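Local coordinates for protein terminase large subunit (Thermus phage G20c, PDB 5M1P) that is the nuclease domain of a viral DNA-packaging motor subunit and cuts the genome to begin and end packaging, at residues Y49-V54 with L65-G70. Residues are numbered along the deposited sequence; the frame is centred on the assembly and turned at random.
Sequences YSVFSV and LERMNG. With CA (calcium ion), chain C.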
loop_
_atom_site.group_PDB
_atom_site.type_symbol
_atom_site.label_atom_id
_atom_site.label_comp_id
_atom_site.label_asym_id
_atom_site.label_seq_id
_atom_site.Cartn_x
_atom_site.Cartn_y
_atom_site.Cartn_z
ATOM N N TYR A 49 -2.602 -0.655 -11.419
ATOM C CA TYR A 49 -1.918 0.456 -10.777
ATOM C C TYR A 49 -0.727 -0.015 -9.943
ATOM O O TYR A 49 -0.716 -1.124 -9.381
ATOM C CB TYR A 49 -2.877 1.248 -9.872
ATOM C CG TYR A 49 -3.986 1.951 -10.622
ATOM C CD1 TYR A 49 -5.188 1.306 -10.890
ATOM C CD2 TYR A 49 -3.836 3.258 -11.085
ATOM C CE1 TYR A 49 -6.198 1.930 -11.597
ATOM C CE2 TYR A 49 -4.850 3.892 -11.797
ATOM C CZ TYR A 49 -6.023 3.220 -12.050
ATOM O OH TYR A 49 -7.044 3.833 -12.747
ATOM N N SER A 50 0.264 0.857 -9.869
ATOM C CA SER A 50 1.309 0.783 -8.868
ATOM C C SER A 50 0.960 1.782 -7.791
ATOM O O SER A 50 0.551 2.885 -8.110
ATOM C CB SER A 50 2.664 1.156 -9.475
ATOM O OG SER A 50 2.629 2.411 -10.141
ATOM N N VAL A 51 1.109 1.374 -6.531
ATOM C CA VAL A 51 0.846 2.251 -5.400
ATOM C C VAL A 51 1.952 2.108 -4.370
ATOM O O VAL A 51 2.236 1.010 -3.876
ATOM C CB VAL A 51 -0.496 1.942 -4.737
ATOM C CG1 VAL A 51 -0.791 2.953 -3.635
ATOM C CG2 VAL A 51 -1.602 1.950 -5.771
ATOM N N PHE A 52 2.535 3.250 -4.016
ATOM C CA PHE A 52 3.611 3.320 -3.039
ATOM C C PHE A 52 3.128 4.193 -1.892
ATOM O O PHE A 52 2.821 5.359 -2.106
ATOM C CB PHE A 52 4.889 3.922 -3.653
ATOM C CG PHE A 52 5.330 3.281 -4.948
ATOM C CD1 PHE A 52 5.173 1.920 -5.171
ATOM C CD2 PHE A 52 5.930 4.049 -5.940
ATOM C CE1 PHE A 52 5.580 1.333 -6.356
ATOM C CE2 PHE A 52 6.348 3.461 -7.123
ATOM C CZ PHE A 52 6.166 2.110 -7.336
ATOM N N SER A 53 3.054 3.618 -0.693
ATOM C CA SER A 53 2.500 4.296 0.475
ATOM C C SER A 53 3.601 4.522 1.502
ATOM O O SER A 53 4.081 3.571 2.107
ATOM C CB SER A 53 1.378 3.468 1.084
ATOM O OG SER A 53 0.301 3.335 0.174
ATOM N N VAL A 54 3.961 5.780 1.719
ATOM C CA VAL A 54 4.993 6.155 2.672
ATOM C C VAL A 54 4.358 6.331 4.048
ATOM O O VAL A 54 3.532 7.232 4.239
ATOM C CB VAL A 54 5.695 7.461 2.252
ATOM C CG1 VAL A 54 6.843 7.757 3.200
ATOM C CG2 VAL A 54 6.217 7.392 0.822
ATOM N N LEU A 65 1.483 9.269 -0.696
ATOM C CA LEU A 65 1.032 8.105 -1.448
ATOM C C LEU A 65 1.173 8.412 -2.922
ATOM O O LEU A 65 0.655 9.417 -3.381
ATOM C CB LEU A 65 -0.417 7.790 -1.085
ATOM C CG LEU A 65 -0.955 6.501 -1.735
ATOM C CD1 LEU A 65 -1.875 5.784 -0.761
ATOM C CD2 LEU A 65 -1.655 6.754 -3.057
ATOM N N GLU A 66 1.890 7.561 -3.654
ATOM C CA GLU A 66 2.088 7.744 -5.086
ATOM C C GLU A 66 1.383 6.617 -5.801
ATOM O O GLU A 66 1.516 5.457 -5.407
ATOM C CB GLU A 66 3.578 7.765 -5.441
ATOM C CG GLU A 66 3.833 8.088 -6.906
ATOM C CD GLU A 66 5.245 8.550 -7.197
ATOM O OE1 GLU A 66 6.128 8.405 -6.335
ATOM O OE2 GLU A 66 5.463 9.089 -8.305
ATOM N N ARG A 67 0.619 6.976 -6.826
ATOM C CA ARG A 67 -0.182 6.009 -7.558
ATOM C C ARG A 67 -0.183 6.347 -9.036
ATOM O O ARG A 67 -0.375 7.495 -9.421
ATOM C CB ARG A 67 -1.611 6.023 -7.024
ATOM C CG ARG A 67 -2.577 5.113 -7.774
ATOM C CD ARG A 67 -3.800 4.851 -6.923
ATOM N NE ARG A 67 -4.809 3.960 -7.505
ATOM C CZ ARG A 67 -5.830 4.334 -8.281
ATOM N NH1 ARG A 67 -5.989 5.601 -8.674
ATOM N NH2 ARG A 67 -6.708 3.417 -8.675
ATOM N N MET A 68 0.043 5.352 -9.876
ATOM C CA MET A 68 -0.162 5.553 -11.308
ATOM C C MET A 68 -0.382 4.212 -11.963
ATOM O O MET A 68 -0.268 3.183 -11.325
ATOM C CB MET A 68 1.008 6.306 -11.953
ATOM C CG MET A 68 2.347 5.596 -11.887
ATOM S SD MET A 68 3.033 5.396 -10.235
ATOM C CE MET A 68 4.616 4.679 -10.687
ATOM N N ASN A 69 -0.756 4.230 -13.227
ATOM C CA ASN A 69 -0.739 3.020 -14.026
ATOM C C ASN A 69 -0.077 3.318 -15.347
ATOM O O ASN A 69 0.039 4.463 -15.772
ATOM C CB ASN A 69 -2.132 2.382 -14.181
ATOM C CG ASN A 69 -2.985 3.041 -15.250
ATOM O OD1 ASN A 69 -2.925 4.256 -15.448
ATOM N ND2 ASN A 69 -3.795 2.237 -15.946
ATOM N N GLY A 70 0.384 2.250 -15.974
ATOM C CA GLY A 70 1.108 2.356 -17.217
ATOM C C GLY A 70 2.530 2.875 -17.125
ATOM O O GLY A 70 3.144 3.097 -18.160
HETATM CA CA CA C . -0.773 -3.321 -8.728
HETATM O O HOH W 1 3.291 4.045 -7.661
HETATM O O HOH W 2 -1.451 -5.517 -8.350
#
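S50 pairs with M68 and F52 with E66 through two backbone hydrogen bonds each, joining antiparallel strands 49-56 and 61-69 into the β-hairpin at the middle of the RNase H-like sheet. S50 N to M68 O is 2.8 Å, and the return bond from M68 N to S50 O is longer at 3.1 Å; F52 N to E66 O is nearly straight (171°).

Beside the hairpin bonds, the guanidinium of R67 stacks face to face over the Y49 ring, planes 14° apart, a cation-pi contact with R67 CZ 3.6 Å from the ring centroid. Arginine suits this place because its chain, extended from CG to NE with CG anti to the backbone N (chi1 176°), carries a flat cation past V51 CG2 to the ring. N69 CB covers the opposite face by a CH-pi contact, so the ring is sandwiched.

On the other sheet face, water 1 hydrogen-bonds S50 OG and gives a weak bond to E66 O; the very tight approach of M68 SD to S50 OG is doubtful in detail. Unbranched, flexible M68 bends its CE to F52 CE2, while L83 of helix 73-86 also touches F52. On R67's face, branched V51 and L65 suit the buried interior: V51 CG1 meets L65 CD2 at 3.9 Å, helix 177-186 packing on V51 and I149 on L65. S53, small enough to sit under helix 177-186, bonds S181 and abuts L65 CD1.

Y49 O binds calcium at 2.3 Å, with D42, F43, D48, D177 and water 2, consistent with hairpin pairing helping to position this carbonyl at the nuclease centre.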